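Local coordinates for protein-tyrosine-phosphatase PTP1 (Arabidopsis thaliana, PDB 6KRW), which dephosphorylates phosphotyrosine in proteins, including the MAP kinase MPK6, and together with MKP1 modulates plant defence, at residues 112-125 with 149-163. Residues are numbered along the deposited sequence; the frame is centred on the assembly and turned at random.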
loop_
_atom_site.group_PDB
_atom_site.type_symbol
_atom_site.label_atom_id
_atom_site.label_comp_id
_atom_site.label_asym_id
_atom_site.label_seq_id
_atom_site.Cartn_x
_atom_site.Cartn_y
_atom_site.Cartn_z
ATOM N N PRO A 112 8.702 -8.052 -4.076
ATOM C CA PRO A 112 10.087 -8.128 -4.575
ATOM C C PRO A 112 10.430 -9.471 -5.216
ATOM O O PRO A 112 9.971 -10.519 -4.744
ATOM C CB PRO A 112 10.968 -7.882 -3.346
ATOM C CG PRO A 112 10.078 -7.066 -2.446
ATOM C CD PRO A 112 8.671 -7.530 -2.710
ATOM N N LEU A 113 11.219 -9.413 -6.287
ATOM C CA LEU A 113 11.789 -10.608 -6.951
ATOM C C LEU A 113 13.097 -10.929 -6.249
ATOM O O LEU A 113 13.641 -10.063 -5.579
ATOM C CB LEU A 113 12.013 -10.246 -8.424
ATOM C CG LEU A 113 10.744 -9.938 -9.207
ATOM C CD1 LEU A 113 11.053 -9.081 -10.417
ATOM C CD2 LEU A 113 10.055 -11.228 -9.623
ATOM N N PRO A 114 13.635 -12.172 -6.358
ATOM C CA PRO A 114 14.907 -12.498 -5.724
ATOM C C PRO A 114 15.993 -11.474 -6.076
ATOM O O PRO A 114 16.719 -11.064 -5.198
ATOM C CB PRO A 114 15.248 -13.869 -6.307
ATOM C CG PRO A 114 13.912 -14.441 -6.709
ATOM C CD PRO A 114 13.108 -13.253 -7.192
ATOM N N HIS A 115 16.067 -11.052 -7.331
ATOM C CA HIS A 115 17.113 -10.103 -7.795
ATOM C C HIS A 115 16.731 -8.637 -7.542
ATOM O O HIS A 115 17.573 -7.787 -7.879
ATOM C CB HIS A 115 17.448 -10.373 -9.253
ATOM C CG HIS A 115 16.259 -10.417 -10.139
ATOM N ND1 HIS A 115 15.329 -11.439 -10.079
ATOM C CD2 HIS A 115 15.849 -9.579 -11.110
ATOM C CE1 HIS A 115 14.400 -11.225 -10.991
ATOM N NE2 HIS A 115 14.698 -10.086 -11.634
ATOM N N THR A 116 15.580 -8.327 -6.940
ATOM C CA THR A 116 15.275 -6.910 -6.569
ATOM C C THR A 116 15.155 -6.739 -5.058
ATOM O O THR A 116 14.725 -5.661 -4.604
ATOM C CB THR A 116 14.042 -6.357 -7.298
ATOM O OG1 THR A 116 12.829 -6.956 -6.842
ATOM C CG2 THR A 116 14.142 -6.549 -8.795
ATOM N N MET A 117 15.518 -7.756 -4.278
ATOM C CA MET A 117 15.398 -7.601 -2.810
ATOM C C MET A 117 16.407 -6.591 -2.246
ATOM O O MET A 117 16.024 -5.844 -1.329
ATOM C CB MET A 117 15.558 -8.958 -2.127
ATOM C CG MET A 117 14.468 -9.913 -2.525
ATOM S SD MET A 117 14.577 -11.500 -1.680
ATOM C CE MET A 117 13.203 -12.340 -2.457
ATOM N N GLU A 118 17.641 -6.535 -2.771
ATOM C CA GLU A 118 18.569 -5.478 -2.303
ATOM C C GLU A 118 17.994 -4.110 -2.691
ATOM O O GLU A 118 18.017 -3.199 -1.852
ATOM C CB GLU A 118 19.980 -5.646 -2.870
ATOM C CG GLU A 118 20.957 -4.650 -2.276
ATOM C CD GLU A 118 22.385 -4.772 -2.768
ATOM O OE1 GLU A 118 23.198 -3.881 -2.442
ATOM O OE2 GLU A 118 22.679 -5.739 -3.500
ATOM N N ASP A 119 17.464 -3.996 -3.901
ATOM C CA ASP A 119 16.812 -2.736 -4.357
ATOM C C ASP A 119 15.694 -2.335 -3.392
ATOM O O ASP A 119 15.595 -1.149 -2.994
ATOM C CB ASP A 119 16.249 -2.891 -5.771
ATOM C CG ASP A 119 17.308 -3.056 -6.855
ATOM O OD1 ASP A 119 18.502 -2.724 -6.589
ATOM O OD2 ASP A 119 16.943 -3.542 -7.946
ATOM N N PHE A 120 14.864 -3.303 -3.015
ATOM C CA PHE A 120 13.749 -3.034 -2.082
ATOM C C PHE A 120 14.271 -2.506 -0.747
ATOM O O PHE A 120 13.761 -1.485 -0.246
ATOM C CB PHE A 120 12.903 -4.291 -1.891
ATOM C CG PHE A 120 11.809 -4.121 -0.875
ATOM C CD1 PHE A 120 10.579 -3.582 -1.237
ATOM C CD2 PHE A 120 12.014 -4.505 0.448
ATOM C CE1 PHE A 120 9.585 -3.418 -0.287
ATOM C CE2 PHE A 120 11.017 -4.325 1.391
ATOM C CZ PHE A 120 9.793 -3.813 1.028
ATOM N N TRP A 121 15.221 -3.213 -0.120
ATOM C CA TRP A 121 15.697 -2.758 1.196
ATOM C C TRP A 121 16.451 -1.444 1.085
ATOM O O TRP A 121 16.360 -0.647 2.032
ATOM C CB TRP A 121 16.502 -3.863 1.882
ATOM C CG TRP A 121 15.603 -4.942 2.394
ATOM C CD1 TRP A 121 15.544 -6.240 1.977
ATOM C CD2 TRP A 121 14.619 -4.797 3.426
ATOM N NE1 TRP A 121 14.594 -6.925 2.694
ATOM C CE2 TRP A 121 14.014 -6.066 3.590
ATOM C CE3 TRP A 121 14.199 -3.725 4.226
ATOM C CZ2 TRP A 121 13.001 -6.276 4.527
ATOM C CZ3 TRP A 121 13.197 -3.936 5.152
ATOM C CH2 TRP A 121 12.601 -5.194 5.283
ATOM N N GLU A 122 17.158 -1.224 -0.034
ATOM C CA GLU A 122 17.845 0.068 -0.243
ATOM C C GLU A 122 16.781 1.170 -0.288
ATOM O O GLU A 122 16.990 2.223 0.337
ATOM C CB GLU A 122 18.652 0.026 -1.527
ATOM C CG GLU A 122 19.451 1.285 -1.740
ATOM C CD GLU A 122 20.684 1.440 -0.878
ATOM O OE1 GLU A 122 21.257 0.427 -0.508
ATOM O OE2 GLU A 122 21.106 2.592 -0.636
ATOM N N MET A 123 15.662 0.911 -0.959
ATOM C CA MET A 123 14.549 1.897 -1.006
ATOM C C MET A 123 14.021 2.151 0.416
ATOM O O MET A 123 13.787 3.300 0.803
ATOM C CB MET A 123 13.419 1.385 -1.901
ATOM C CG MET A 123 12.238 2.319 -1.928
ATOM S SD MET A 123 10.937 1.766 -3.070
ATOM C CE MET A 123 10.328 0.308 -2.198
ATOM N N VAL A 124 13.826 1.088 1.205
ATOM C CA VAL A 124 13.313 1.231 2.599
ATOM C C VAL A 124 14.246 2.155 3.387
ATOM O O VAL A 124 13.757 3.045 4.105
ATOM C CB VAL A 124 13.200 -0.145 3.278
ATOM C CG1 VAL A 124 12.924 -0.003 4.759
ATOM C CG2 VAL A 124 12.159 -1.011 2.601
ATOM N N ILE A 125 15.549 1.919 3.292
ATOM C CA ILE A 125 16.524 2.743 4.056
ATOM C C ILE A 125 16.523 4.172 3.512
ATOM O O ILE A 125 16.420 5.116 4.319
ATOM C CB ILE A 125 17.916 2.101 4.003
ATOM C CG1 ILE A 125 17.893 0.733 4.689
ATOM C CG2 ILE A 125 18.954 3.036 4.609
ATOM C CD1 ILE A 125 19.178 -0.055 4.508
ATOM N N ASP A 149 10.696 -14.152 -0.702
ATOM C CA ASP A 149 10.941 -14.038 0.754
ATOM C C ASP A 149 12.101 -13.075 1.009
ATOM O O ASP A 149 13.260 -13.464 0.905
ATOM C CB ASP A 149 11.216 -15.412 1.374
ATOM C CG ASP A 149 11.450 -15.372 2.871
ATOM O OD1 ASP A 149 11.563 -14.271 3.428
ATOM O OD2 ASP A 149 11.579 -16.482 3.468
ATOM N N TYR A 150 11.771 -11.819 1.277
ATOM C CA TYR A 150 12.783 -10.778 1.534
ATOM C C TYR A 150 12.858 -10.478 3.023
ATOM O O TYR A 150 13.582 -9.555 3.365
ATOM C CB TYR A 150 12.402 -9.522 0.726
ATOM C CG TYR A 150 11.090 -8.863 1.114
ATOM C CD1 TYR A 150 11.033 -7.930 2.129
ATOM C CD2 TYR A 150 9.894 -9.247 0.527
ATOM C CE1 TYR A 150 9.825 -7.387 2.542
ATOM C CE2 TYR A 150 8.674 -8.726 0.935
ATOM C CZ TYR A 150 8.644 -7.796 1.952
ATOM O OH TYR A 150 7.479 -7.257 2.410
ATOM N N PHE A 151 12.236 -11.284 3.899
ATOM C CA PHE A 151 12.135 -10.819 5.309
ATOM C C PHE A 151 12.306 -11.931 6.355
ATOM O O PHE A 151 12.540 -11.581 7.525
ATOM C CB PHE A 151 10.817 -10.083 5.535
ATOM C CG PHE A 151 9.603 -10.896 5.167
ATOM C CD1 PHE A 151 9.077 -10.812 3.889
ATOM C CD2 PHE A 151 8.972 -11.716 6.088
ATOM C CE1 PHE A 151 7.959 -11.544 3.521
ATOM C CE2 PHE A 151 7.850 -12.436 5.723
ATOM C CZ PHE A 151 7.353 -12.375 4.441
ATOM N N GLN A 152 12.192 -13.209 6.016
ATOM C CA GLN A 152 12.297 -14.264 7.050
ATOM C C GLN A 152 13.770 -14.575 7.300
ATOM O O GLN A 152 14.523 -14.702 6.338
ATOM C CB GLN A 152 11.517 -15.491 6.599
ATOM C CG GLN A 152 10.014 -15.247 6.509
ATOM C CD GLN A 152 9.248 -16.534 6.327
ATOM O OE1 GLN A 152 8.575 -17.011 7.243
ATOM N NE2 GLN A 152 9.373 -17.126 5.148
ATOM N N ASP A 153 14.165 -14.693 8.564
ATOM C CA ASP A 153 15.584 -14.951 8.936
ATOM C C ASP A 153 15.655 -16.137 9.905
ATOM O O ASP A 153 16.451 -16.080 10.873
ATOM C CB ASP A 153 16.237 -13.685 9.498
ATOM C CG ASP A 153 15.806 -13.331 10.914
ATOM O OD1 ASP A 153 14.699 -13.740 11.318
ATOM O OD2 ASP A 153 16.585 -12.651 11.607
ATOM N N GLU A 154 14.886 -17.193 9.640
ATOM C CA GLU A 154 14.871 -18.372 10.546
ATOM C C GLU A 154 16.218 -19.097 10.486
ATOM O O GLU A 154 16.610 -19.667 11.509
ATOM C CB GLU A 154 13.704 -19.298 10.213
ATOM C CG GLU A 154 12.396 -18.540 10.033
ATOM C CD GLU A 154 11.238 -19.057 10.870
ATOM O OE1 GLU A 154 10.266 -18.297 11.071
ATOM O OE2 GLU A 154 11.317 -20.211 11.333
ATOM N N ASP A 155 16.908 -19.055 9.346
ATOM C CA ASP A 155 18.249 -19.685 9.228
ATOM C C ASP A 155 19.261 -18.878 10.041
ATOM O O ASP A 155 20.034 -19.482 10.807
ATOM C CB ASP A 155 18.694 -19.791 7.771
ATOM C CG ASP A 155 18.170 -21.036 7.083
ATOM O OD1 ASP A 155 18.339 -22.126 7.658
ATOM O OD2 ASP A 155 17.591 -20.904 5.984
ATOM N N GLY A 156 19.228 -17.560 9.883
ATOM C CA GLY A 156 20.204 -16.630 10.474
ATOM C C GLY A 156 20.025 -15.258 9.837
ATOM O O GLY A 156 19.162 -15.085 8.981
ATOM N N PRO A 157 20.823 -14.245 10.228
ATOM C CA PRO A 157 20.656 -12.897 9.686
ATOM C C PRO A 157 20.661 -12.893 8.152
ATOM O O PRO A 157 21.478 -13.545 7.536
ATOM C CB PRO A 157 21.859 -12.130 10.246
ATOM C CG PRO A 157 22.215 -12.883 11.512
ATOM C CD PRO A 157 21.923 -14.336 11.198
ATOM N N ARG A 158 19.717 -12.172 7.562
ATOM C CA ARG A 158 19.608 -12.053 6.089
ATOM C C ARG A 158 20.576 -10.975 5.611
ATOM O O ARG A 158 20.739 -9.930 6.294
ATOM C CB ARG A 158 18.178 -11.704 5.679
ATOM C CG ARG A 158 17.163 -12.808 5.940
ATOM C CD ARG A 158 17.377 -14.004 5.033
ATOM N NE ARG A 158 17.167 -13.698 3.627
ATOM C CZ ARG A 158 15.978 -13.644 3.030
ATOM N NH1 ARG A 158 14.869 -13.865 3.716
ATOM N NH2 ARG A 158 15.899 -13.365 1.739
ATOM N N GLU A 159 21.185 -11.210 4.457
ATOM C CA GLU A 159 22.065 -10.195 3.830
ATOM C C GLU A 159 21.594 -9.902 2.411
ATOM O O GLU A 159 21.188 -10.834 1.690
ATOM C CB GLU A 159 23.511 -10.678 3.819
ATOM C CG GLU A 159 24.131 -10.707 5.192
ATOM C CD GLU A 159 25.642 -10.680 5.125
ATOM O OE1 GLU A 159 26.266 -10.239 6.109
ATOM O OE2 GLU A 159 26.179 -11.065 4.062
ATOM N N PHE A 160 21.669 -8.628 2.042
ATOM C CA PHE A 160 21.313 -8.186 0.675
ATOM C C PHE A 160 22.394 -7.219 0.225
ATOM O O PHE A 160 22.293 -6.030 0.537
ATOM C CB PHE A 160 19.935 -7.529 0.648
ATOM C CG PHE A 160 18.855 -8.357 1.291
ATOM C CD1 PHE A 160 18.175 -9.329 0.567
ATOM C CD2 PHE A 160 18.529 -8.167 2.625
ATOM C CE1 PHE A 160 17.182 -10.098 1.171
ATOM C CE2 PHE A 160 17.526 -8.921 3.220
ATOM C CZ PHE A 160 16.852 -9.880 2.489
ATOM N N GLY A 161 23.423 -7.747 -0.427
ATOM C CA GLY A 161 24.632 -6.973 -0.754
ATOM C C GLY A 161 25.170 -6.290 0.489
ATOM O O GLY A 161 25.586 -7.006 1.438
ATOM N N ASN A 162 25.081 -4.964 0.524
ATOM C CA ASN A 162 25.640 -4.125 1.611
ATOM C C ASN A 162 24.683 -4.073 2.808
ATOM O O ASN A 162 25.040 -3.420 3.804
ATOM C CB ASN A 162 25.913 -2.715 1.086
ATOM C CG ASN A 162 26.861 -1.932 1.965
ATOM O OD1 ASN A 162 27.674 -2.514 2.678
ATOM N ND2 ASN A 162 26.763 -0.614 1.922
ATOM N N ILE A 163 23.519 -4.724 2.721
ATOM C CA ILE A 163 22.436 -4.543 3.728
ATOM C C ILE A 163 22.284 -5.825 4.553
ATOM O O ILE A 163 22.226 -6.936 3.973
ATOM C CB ILE A 163 21.122 -4.152 3.033
ATOM C CG1 ILE A 163 21.186 -2.703 2.547
ATOM C CG2 ILE A 163 19.937 -4.391 3.945
ATOM C CD1 ILE A 163 20.042 -2.296 1.634
#
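Trp121, Phe120, Tyr150 and Phe160 form an aromatic cluster that seats helix 117-125 against the edge strand 158-160 and the loop before it, within the classical protein tyrosine phosphatase fold; helix and strand segments cross at 92°. The indole NE1 of Trp121 donates to the carbonyl O of Tyr150 at 2.9 Å, the oxygen lying near the ring plane at the edge. One face of the Phe160 ring receives Trp121 CD1, offset toward the rim, while Trp121 CZ2 reaches the edge of the Tyr150 ring, 3.5 Å from its CD1. A leucine in place of Trp121 would probably leave the Tyr150 carbonyl without this donor and open a gap between the Phe160 and Tyr150 rings. Phe120 CE2 meets Tyr150 CE1 at 3.5 Å with planes 56° apart, and Pro112 CG makes an off-centre CH-pi contact with the Tyr150 ring. Past the rings, Ile125 and Ile163 meet tip to tip through their CD1 atoms. With its CG anti to the carbonyl carbon (chi1 -63°) and the chain extended beyond, Met117 carries CB to the Phe160 ring and brings SD across Tyr150 CB at about a right angle. The Tyr150 hydroxyl hydrogen-bonds to His236 and His198; His236 directly precedes the catalytic Cys237. Phe160 CZ rests over one face of the Arg158 guanidinium, toward its rim. The guanidinium's rotation is fixed by bonds lying in its own plane, from NH1 to Gln152 O and from NH2 to Asp149 O, the latter 2.8 Å long. Asp149 OD1 in turn accepts Phe151 N at 3.1 Å in an Asx turn, and Gln152 N, through its syn lone pair, in the wider Asx motif.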